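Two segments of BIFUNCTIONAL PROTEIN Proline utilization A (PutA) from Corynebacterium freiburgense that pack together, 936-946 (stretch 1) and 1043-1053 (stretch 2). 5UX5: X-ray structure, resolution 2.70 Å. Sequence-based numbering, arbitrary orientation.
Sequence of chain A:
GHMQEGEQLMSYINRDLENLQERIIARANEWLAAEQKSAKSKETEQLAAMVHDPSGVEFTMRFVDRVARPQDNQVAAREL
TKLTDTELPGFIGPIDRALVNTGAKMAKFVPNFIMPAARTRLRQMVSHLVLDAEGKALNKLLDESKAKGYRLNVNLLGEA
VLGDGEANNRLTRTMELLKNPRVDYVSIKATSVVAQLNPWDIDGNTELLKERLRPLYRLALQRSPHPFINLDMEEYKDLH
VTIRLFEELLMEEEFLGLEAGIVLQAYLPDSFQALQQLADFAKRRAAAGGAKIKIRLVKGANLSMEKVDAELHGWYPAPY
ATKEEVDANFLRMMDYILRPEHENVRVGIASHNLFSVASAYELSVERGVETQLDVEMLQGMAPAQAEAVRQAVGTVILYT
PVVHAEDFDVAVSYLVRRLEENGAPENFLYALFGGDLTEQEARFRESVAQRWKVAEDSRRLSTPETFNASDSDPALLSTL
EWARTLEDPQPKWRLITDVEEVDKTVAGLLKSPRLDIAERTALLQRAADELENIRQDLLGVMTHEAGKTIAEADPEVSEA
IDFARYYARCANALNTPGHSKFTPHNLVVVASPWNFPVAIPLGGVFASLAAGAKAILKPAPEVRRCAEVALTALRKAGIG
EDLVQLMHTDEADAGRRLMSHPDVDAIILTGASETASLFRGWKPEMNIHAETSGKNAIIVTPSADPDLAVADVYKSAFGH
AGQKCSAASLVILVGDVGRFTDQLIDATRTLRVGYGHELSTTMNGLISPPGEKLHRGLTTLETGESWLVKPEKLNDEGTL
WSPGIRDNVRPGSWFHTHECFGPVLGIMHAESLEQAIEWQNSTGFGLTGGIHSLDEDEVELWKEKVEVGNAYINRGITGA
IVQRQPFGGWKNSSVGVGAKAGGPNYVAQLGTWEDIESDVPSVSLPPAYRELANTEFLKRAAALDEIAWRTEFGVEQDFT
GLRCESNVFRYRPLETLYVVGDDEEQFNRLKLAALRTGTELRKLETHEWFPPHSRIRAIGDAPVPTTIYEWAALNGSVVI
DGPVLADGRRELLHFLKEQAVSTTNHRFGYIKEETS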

ATOM      1  N   GLU A 936     -26.176  41.301  16.068  1.00 49.27           N
ATOM      2  CA  GLU A 936     -26.524  40.761  14.762  1.00 50.53           C
ATOM      3  C   GLU A 936     -25.400  39.855  14.281  1.00 56.46           C
ATOM      4  O   GLU A 936     -25.605  38.668  14.004  1.00 56.57           O
ATOM      5  CB  GLU A 936     -26.790  41.895  13.764  1.00 40.91           C
ATOM      6  N   PHE A 937     -24.190  40.409  14.237  1.00 54.51           N
ATOM      7  CA  PHE A 937     -23.043  39.669  13.736  1.00 46.52           C
ATOM      8  C   PHE A 937     -22.759  38.434  14.584  1.00 50.41           C
ATOM      9  O   PHE A 937     -22.474  37.355  14.048  1.00 52.76           O
ATOM     10  CB  PHE A 937     -21.825  40.586  13.707  1.00 38.94           C
ATOM     11  CG  PHE A 937     -20.535  39.886  13.371  1.00 42.06           C
ATOM     12  CD1 PHE A 937     -20.201  39.620  12.048  1.00 41.55           C
ATOM     13  CD2 PHE A 937     -19.653  39.506  14.370  1.00 35.06           C
ATOM     14  CE1 PHE A 937     -19.008  39.007  11.725  1.00 36.75           C
ATOM     15  CE2 PHE A 937     -18.471  38.894  14.057  1.00 37.56           C
ATOM     16  CZ  PHE A 937     -18.139  38.636  12.730  1.00 36.25           C
ATOM     17  N   LEU A 938     -22.821  38.566  15.909  1.00 41.68           N
ATOM     18  CA  LEU A 938     -22.478  37.422  16.744  1.00 41.22           C
ATOM     19  C   LEU A 938     -23.552  36.353  16.706  1.00 43.42           C
ATOM     20  O   LEU A 938     -23.229  35.165  16.766  1.00 56.62           O
ATOM     21  CB  LEU A 938     -22.205  37.867  18.176  1.00 50.20           C
ATOM     22  CG  LEU A 938     -20.960  38.754  18.267  1.00 49.61           C
ATOM     23  CD1 LEU A 938     -20.910  39.478  19.580  1.00 45.74           C
ATOM     24  CD2 LEU A 938     -19.719  37.888  18.077  1.00 40.90           C
ATOM     25  N   LYS A 939     -24.822  36.734  16.591  1.00 40.97           N
ATOM     26  CA  LYS A 939     -25.848  35.712  16.416  1.00 38.36           C
ATOM     27  C   LYS A 939     -25.667  34.990  15.087  1.00 40.43           C
ATOM     28  O   LYS A 939     -25.843  33.771  14.998  1.00 42.74           O
ATOM     29  CB  LYS A 939     -27.243  36.320  16.530  1.00 40.07           C
ATOM     30  CG  LYS A 939     -27.603  36.802  17.950  1.00 53.15           C
ATOM     31  CD  LYS A 939     -29.004  37.418  17.974  1.00 65.29           C
ATOM     32  CE  LYS A 939     -29.435  37.879  19.372  1.00 75.86           C
ATOM     33  NZ  LYS A 939     -28.472  38.804  20.031  1.00 81.55           N
ATOM     34  N   ARG A 940     -25.269  35.716  14.055  1.00 31.27           N
ATOM     35  CA  ARG A 940     -25.087  35.088  12.760  1.00 33.31           C
ATOM     36  C   ARG A 940     -23.914  34.111  12.794  1.00 43.36           C
ATOM     37  O   ARG A 940     -23.978  33.043  12.178  1.00 43.88           O
ATOM     38  CB  ARG A 940     -24.886  36.176  11.708  1.00 30.00           C
ATOM     39  CG  ARG A 940     -24.629  35.645  10.329  1.00 33.16           C
ATOM     40  CD  ARG A 940     -24.309  36.770   9.388  1.00 30.38           C
ATOM     41  NE  ARG A 940     -24.049  36.255   8.060  1.00 38.25           N
ATOM     42  CZ  ARG A 940     -25.019  35.821   7.265  1.00 41.32           C
ATOM     43  NH1 ARG A 940     -26.270  35.845   7.710  1.00 36.59           N
ATOM     44  NH2 ARG A 940     -24.752  35.346   6.048  1.00 35.98           N
ATOM     45  N   ALA A 941     -22.843  34.455  13.527  1.00 37.90           N
ATOM     46  CA  ALA A 941     -21.697  33.563  13.675  1.00 32.20           C
ATOM     47  C   ALA A 941     -22.017  32.384  14.583  1.00 37.06           C
ATOM     48  O   ALA A 941     -21.446  31.299  14.404  1.00 37.89           O
ATOM     49  CB  ALA A 941     -20.486  34.321  14.219  1.00 28.33           C
ATOM     50  N   ALA A 942     -22.867  32.581  15.597  1.00 34.89           N
ATOM     51  CA  ALA A 942     -23.258  31.455  16.439  1.00 40.72           C
ATOM     52  C   ALA A 942     -24.026  30.410  15.644  1.00 41.14           C
ATOM     53  O   ALA A 942     -23.839  29.205  15.847  1.00 42.28           O
ATOM     54  CB  ALA A 942     -24.104  31.919  17.618  1.00 32.23           C
ATOM     55  N   ALA A 943     -24.923  30.854  14.762  1.00 33.67           N
ATOM     56  CA  ALA A 943     -25.761  29.920  14.020  1.00 32.31           C
ATOM     57  C   ALA A 943     -24.963  29.181  12.968  1.00 33.71           C
ATOM     58  O   ALA A 943     -25.144  27.970  12.780  1.00 29.48           O
ATOM     59  CB  ALA A 943     -26.935  30.653  13.364  1.00 31.37           C
ATOM     60  N   LEU A 944     -24.097  29.907  12.257  1.00 29.60           N
ATOM     61  CA  LEU A 944     -23.315  29.301  11.193  1.00 34.34           C
ATOM     62  C   LEU A 944     -22.288  28.313  11.742  1.00 44.56           C
ATOM     63  O   LEU A 944     -21.961  27.326  11.067  1.00 41.40           O
ATOM     64  CB  LEU A 944     -22.650  30.404  10.359  1.00 28.12           C
ATOM     65  CG  LEU A 944     -23.670  31.280   9.610  1.00 27.45           C
ATOM     66  CD1 LEU A 944     -23.021  32.376   8.810  1.00 26.94           C
ATOM     67  CD2 LEU A 944     -24.532  30.456   8.717  1.00 27.57           C
ATOM     68  N   ASP A 945     -21.772  28.558  12.957  1.00 41.50           N
ATOM     69  CA  ASP A 945     -20.935  27.567  13.625  1.00 33.31           C
ATOM     70  C   ASP A 945     -21.711  26.280  13.859  1.00 38.09           C
ATOM     71  O   ASP A 945     -21.217  25.181  13.591  1.00 44.57           O
ATOM     72  CB  ASP A 945     -20.397  28.124  14.945  1.00 34.14           C
ATOM     73  CG  ASP A 945     -19.288  29.171  14.745  1.00 39.22           C
ATOM     74  OD1 ASP A 945     -18.784  29.315  13.611  1.00 39.40           O
ATOM     75  OD2 ASP A 945     -18.905  29.852  15.730  1.00 34.04           O
ATOM     76  N   GLU A 946     -22.939  26.395  14.350  1.00 42.40           N
ATOM     77  CA  GLU A 946     -23.757  25.206  14.561  1.00 38.34           C
ATOM     78  C   GLU A 946     -23.929  24.419  13.267  1.00 37.33           C
ATOM     79  O   GLU A 946     -23.741  23.201  13.248  1.00 28.52           O
ATOM     80  CB  GLU A 946     -25.113  25.606  15.132  1.00 38.08           C
ATOM     81  CG  GLU A 946     -26.025  24.442  15.443  1.00 45.09           C
ATOM     82  CD  GLU A 946     -25.519  23.544  16.549  1.00 48.98           C
ATOM     83  OE1 GLU A 946     -25.949  22.372  16.577  1.00 51.25           O
ATOM     84  OE2 GLU A 946     -24.713  24.000  17.390  1.00 50.80           O
ATOM     85  N   PRO A1043      -9.983  39.124   7.692  1.00 31.11           N
ATOM     86  CA  PRO A1043     -11.143  39.527   8.507  1.00 30.27           C
ATOM     87  C   PRO A1043     -11.754  38.335   9.224  1.00 35.63           C
ATOM     88  O   PRO A1043     -11.733  37.204   8.738  1.00 45.72           O
ATOM     89  CB  PRO A1043     -12.131  40.116   7.490  1.00 26.83           C
ATOM     90  CG  PRO A1043     -11.585  39.780   6.123  1.00 33.15           C
ATOM     91  CD  PRO A1043     -10.309  38.992   6.269  1.00 32.99           C
ATOM     92  N   VAL A1044     -12.289  38.601  10.408  1.00 31.98           N
ATOM     93  CA  VAL A1044     -13.000  37.580  11.162  1.00 33.50           C
ATOM     94  C   VAL A1044     -14.332  37.310  10.483  1.00 41.18           C
ATOM     95  O   VAL A1044     -15.153  38.219  10.316  1.00 50.00           O
ATOM     96  CB  VAL A1044     -13.196  38.016  12.619  1.00 32.13           C
ATOM     97  CG1 VAL A1044     -13.887  36.936  13.385  1.00 34.69           C
ATOM     98  CG2 VAL A1044     -11.849  38.308  13.244  1.00 30.39           C
ATOM     99  N   LEU A1045     -14.561  36.058  10.099  1.00 39.17           N
ATOM    100  CA  LEU A1045     -15.761  35.705   9.350  1.00 35.08           C
ATOM    101  C   LEU A1045     -16.860  35.210  10.271  1.00 36.90           C
ATOM    102  O   LEU A1045     -16.617  34.448  11.215  1.00 38.80           O
ATOM    103  CB  LEU A1045     -15.488  34.637   8.303  1.00 27.84           C
ATOM    104  CG  LEU A1045     -14.436  35.040   7.296  1.00 28.15           C
ATOM    105  CD1 LEU A1045     -14.359  33.991   6.185  1.00 31.28           C
ATOM    106  CD2 LEU A1045     -14.697  36.418   6.761  1.00 23.79           C
ATOM    107  N   ALA A1046     -18.078  35.658   9.977  1.00 33.34           N
ATOM    108  CA  ALA A1046     -19.239  35.087  10.632  1.00 30.89           C
ATOM    109  C   ALA A1046     -19.381  33.624  10.264  1.00 29.92           C
ATOM    110  O   ALA A1046     -19.757  32.806  11.105  1.00 35.72           O
ATOM    111  CB  ALA A1046     -20.492  35.876  10.254  1.00 26.77           C
ATOM    112  N   ASP A1047     -19.076  33.278   9.007  1.00 25.15           N
ATOM    113  CA  ASP A1047     -19.273  31.922   8.506  1.00 24.82           C
ATOM    114  C   ASP A1047     -18.288  30.979   9.173  1.00 26.73           C
ATOM    115  O   ASP A1047     -17.122  30.904   8.770  1.00 26.40           O
ATOM    116  CB  ASP A1047     -19.101  31.858   6.990  1.00 32.90           C
ATOM    117  CG  ASP A1047     -19.780  30.597   6.378  1.00 42.61           C
ATOM    118  OD1 ASP A1047     -20.258  29.735   7.148  1.00 41.04           O
ATOM    119  OD2 ASP A1047     -19.820  30.456   5.137  1.00 43.21           O
ATOM    120  N   GLY A1048     -18.777  30.182  10.126  1.00 24.91           N
ATOM    121  CA  GLY A1048     -17.924  29.206  10.774  1.00 32.95           C
ATOM    122  C   GLY A1048     -17.395  28.132   9.843  1.00 39.16           C
ATOM    123  O   GLY A1048     -16.332  27.546  10.124  1.00 23.64           O
ATOM    124  N   ARG A1049     -18.091  27.876   8.724  1.00 27.26           N
ATOM    125  CA  ARG A1049     -17.559  26.942   7.742  1.00 32.77           C
ATOM    126  C   ARG A1049     -16.159  27.342   7.325  1.00 28.75           C
ATOM    127  O   ARG A1049     -15.351  26.478   6.986  1.00 32.81           O
ATOM    128  CB  ARG A1049     -18.469  26.863   6.513  1.00 33.23           C
ATOM    129  CG  ARG A1049     -18.053  25.806   5.508  1.00 22.60           C
ATOM    130  CD  ARG A1049     -17.896  24.439   6.189  1.00 35.73           C
ATOM    131  NE  ARG A1049     -17.444  23.374   5.285  1.00 44.15           N
ATOM    132  CZ  ARG A1049     -16.159  23.114   5.005  1.00 49.91           C
ATOM    133  NH1 ARG A1049     -15.189  23.837   5.543  1.00 43.04           N
ATOM    134  NH2 ARG A1049     -15.829  22.128   4.178  1.00 57.11           N
ATOM    135  N   ARG A1050     -15.842  28.638   7.375  1.00 31.06           N
ATOM    136  CA  ARG A1050     -14.485  29.113   7.150  1.00 27.32           C
ATOM    137  C   ARG A1050     -13.734  29.403   8.444  1.00 30.35           C
ATOM    138  O   ARG A1050     -12.631  28.883   8.635  1.00 38.25           O
ATOM    139  CB  ARG A1050     -14.487  30.374   6.292  1.00 22.31           C
ATOM    140  CG  ARG A1050     -15.104  30.249   4.923  1.00 29.50           C
ATOM    141  CD  ARG A1050     -14.525  29.134   4.122  1.00 29.68           C
ATOM    142  NE  ARG A1050     -13.081  29.089   4.256  1.00 36.78           N
ATOM    143  CZ  ARG A1050     -12.339  28.056   3.867  1.00 38.13           C
ATOM    144  NH1 ARG A1050     -12.925  26.994   3.298  1.00 40.82           N
ATOM    145  NH2 ARG A1050     -11.024  28.075   4.054  1.00 20.89           N
ATOM    146  N   GLU A1051     -14.332  30.161   9.368  1.00 23.15           N
ATOM    147  CA  GLU A1051     -13.585  30.632  10.534  1.00 23.53           C
ATOM    148  C   GLU A1051     -13.199  29.490  11.454  1.00 23.68           C
ATOM    149  O   GLU A1051     -12.123  29.524  12.053  1.00 31.78           O
ATOM    150  CB  GLU A1051     -14.399  31.660  11.308  1.00 26.74           C
ATOM    151  CG  GLU A1051     -13.663  32.371  12.440  1.00 28.40           C
ATOM    152  CD  GLU A1051     -12.436  33.164  11.972  1.00 33.18           C
ATOM    153  OE1 GLU A1051     -11.358  32.977  12.583  1.00 31.28           O
ATOM    154  OE2 GLU A1051     -12.554  34.011  11.047  1.00 25.28           O
ATOM    155  N   LEU A1052     -14.051  28.467  11.585  1.00 24.72           N
ATOM    156  CA  LEU A1052     -13.742  27.383  12.519  1.00 26.03           C
ATOM    157  C   LEU A1052     -12.515  26.565  12.098  1.00 31.81           C
ATOM    158  O   LEU A1052     -11.960  25.831  12.932  1.00 34.96           O
ATOM    159  CB  LEU A1052     -14.967  26.469  12.722  1.00 24.35           C
ATOM    160  CG  LEU A1052     -16.132  27.074  13.544  1.00 29.03           C
ATOM    161  CD1 LEU A1052     -17.392  26.238  13.538  1.00 25.57           C
ATOM    162  CD2 LEU A1052     -15.746  27.320  14.978  1.00 26.12           C
ATOM    163  N   LEU A1053     -12.046  26.687  10.850  1.00 29.21           N
ATOM    164  CA  LEU A1053     -10.846  25.939  10.469  1.00 28.32           C
ATOM    165  C   LEU A1053      -9.654  26.398  11.300  1.00 33.63           C
ATOM    166  O   LEU A1053      -8.765  25.601  11.615  1.00 37.51           O
ATOM    167  CB  LEU A1053     -10.569  26.059   8.961  1.00 21.80           C
ATOM    168  CG  LEU A1053     -11.564  25.352   8.013  1.00 23.76           C
ATOM    169  CD1 LEU A1053     -11.351  25.649   6.548  1.00 21.09           C
ATOM    170  CD2 LEU A1053     -11.586  23.875   8.185  1.00 24.77           C
TER

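This is a small contact made by close packing alone: one face of a helix, 936-946, lies against a loop and the start of a short helix in 1043-1053, with 418 Å² buried in total and no hydrogen bond or salt bridge between the two.

A1046 stands at the center. Its CB points toward the helix and sits among F937, R940 and A941, and it has more of its surface covered by the other stretch than any other residue here. The CE1 atom of F937 lies 3.8 Å from CB of A1046, and CB of A941 is 4.3 Å from the CB of A1046. R940 lays the end of its side chain against the methyl, with CD of R940 4.0 Å and NE of R940 4.2 Å from CB of A1046; NH1 and NH2 are hydrogen-bonded elsewhere in the structure. F937 starts out sideways, but with chi1 in the t rotamer its ring reaches the loop, where O of V1044 lies near the ring plane at the edge, 3.9 Å from CZ of F937.

Small residues let the backbones come close. The CA atoms of A941 and A1046 are 4.2 Å apart, near enough for a CA-H...O contact in which CA of A941 lies 3.3 Å from O of A1046. One turn further on, L944 points toward the loop and covers the bend into the second helix; its CD1 is 3.8 Å from CA of D1047, and its CB is 3.9 Å from N of G1048.

G1048 fits beside D945 because it has no side chain. OD1 of D945 lies 3.0 Å from CA of G1048, and a CB built there with ideal geometry would fall 1.9 Å from that same OD1, a clear clash. OD1 of D945 also lies 3.4 Å from CD1 of L1052, which points toward the first helix from the next turn. Both carboxylate oxygens of D945 are hydrogen-bonded elsewhere in the structure, so this buried acid is not left unsatisfied.

Bonds within the second stretch hold the packing surface in shape. D1047 is the N-cap: its OD1 accepts from N of R1049 at 3.3 Å, supplying an acceptor to a backbone NH at the helix start, where no preceding turn can do so. E1051 reaches back, its OE2 accepting from N of L1045 at 3.0 Å and an almost straight angle, which ties the loop before A1046 to the helix after it.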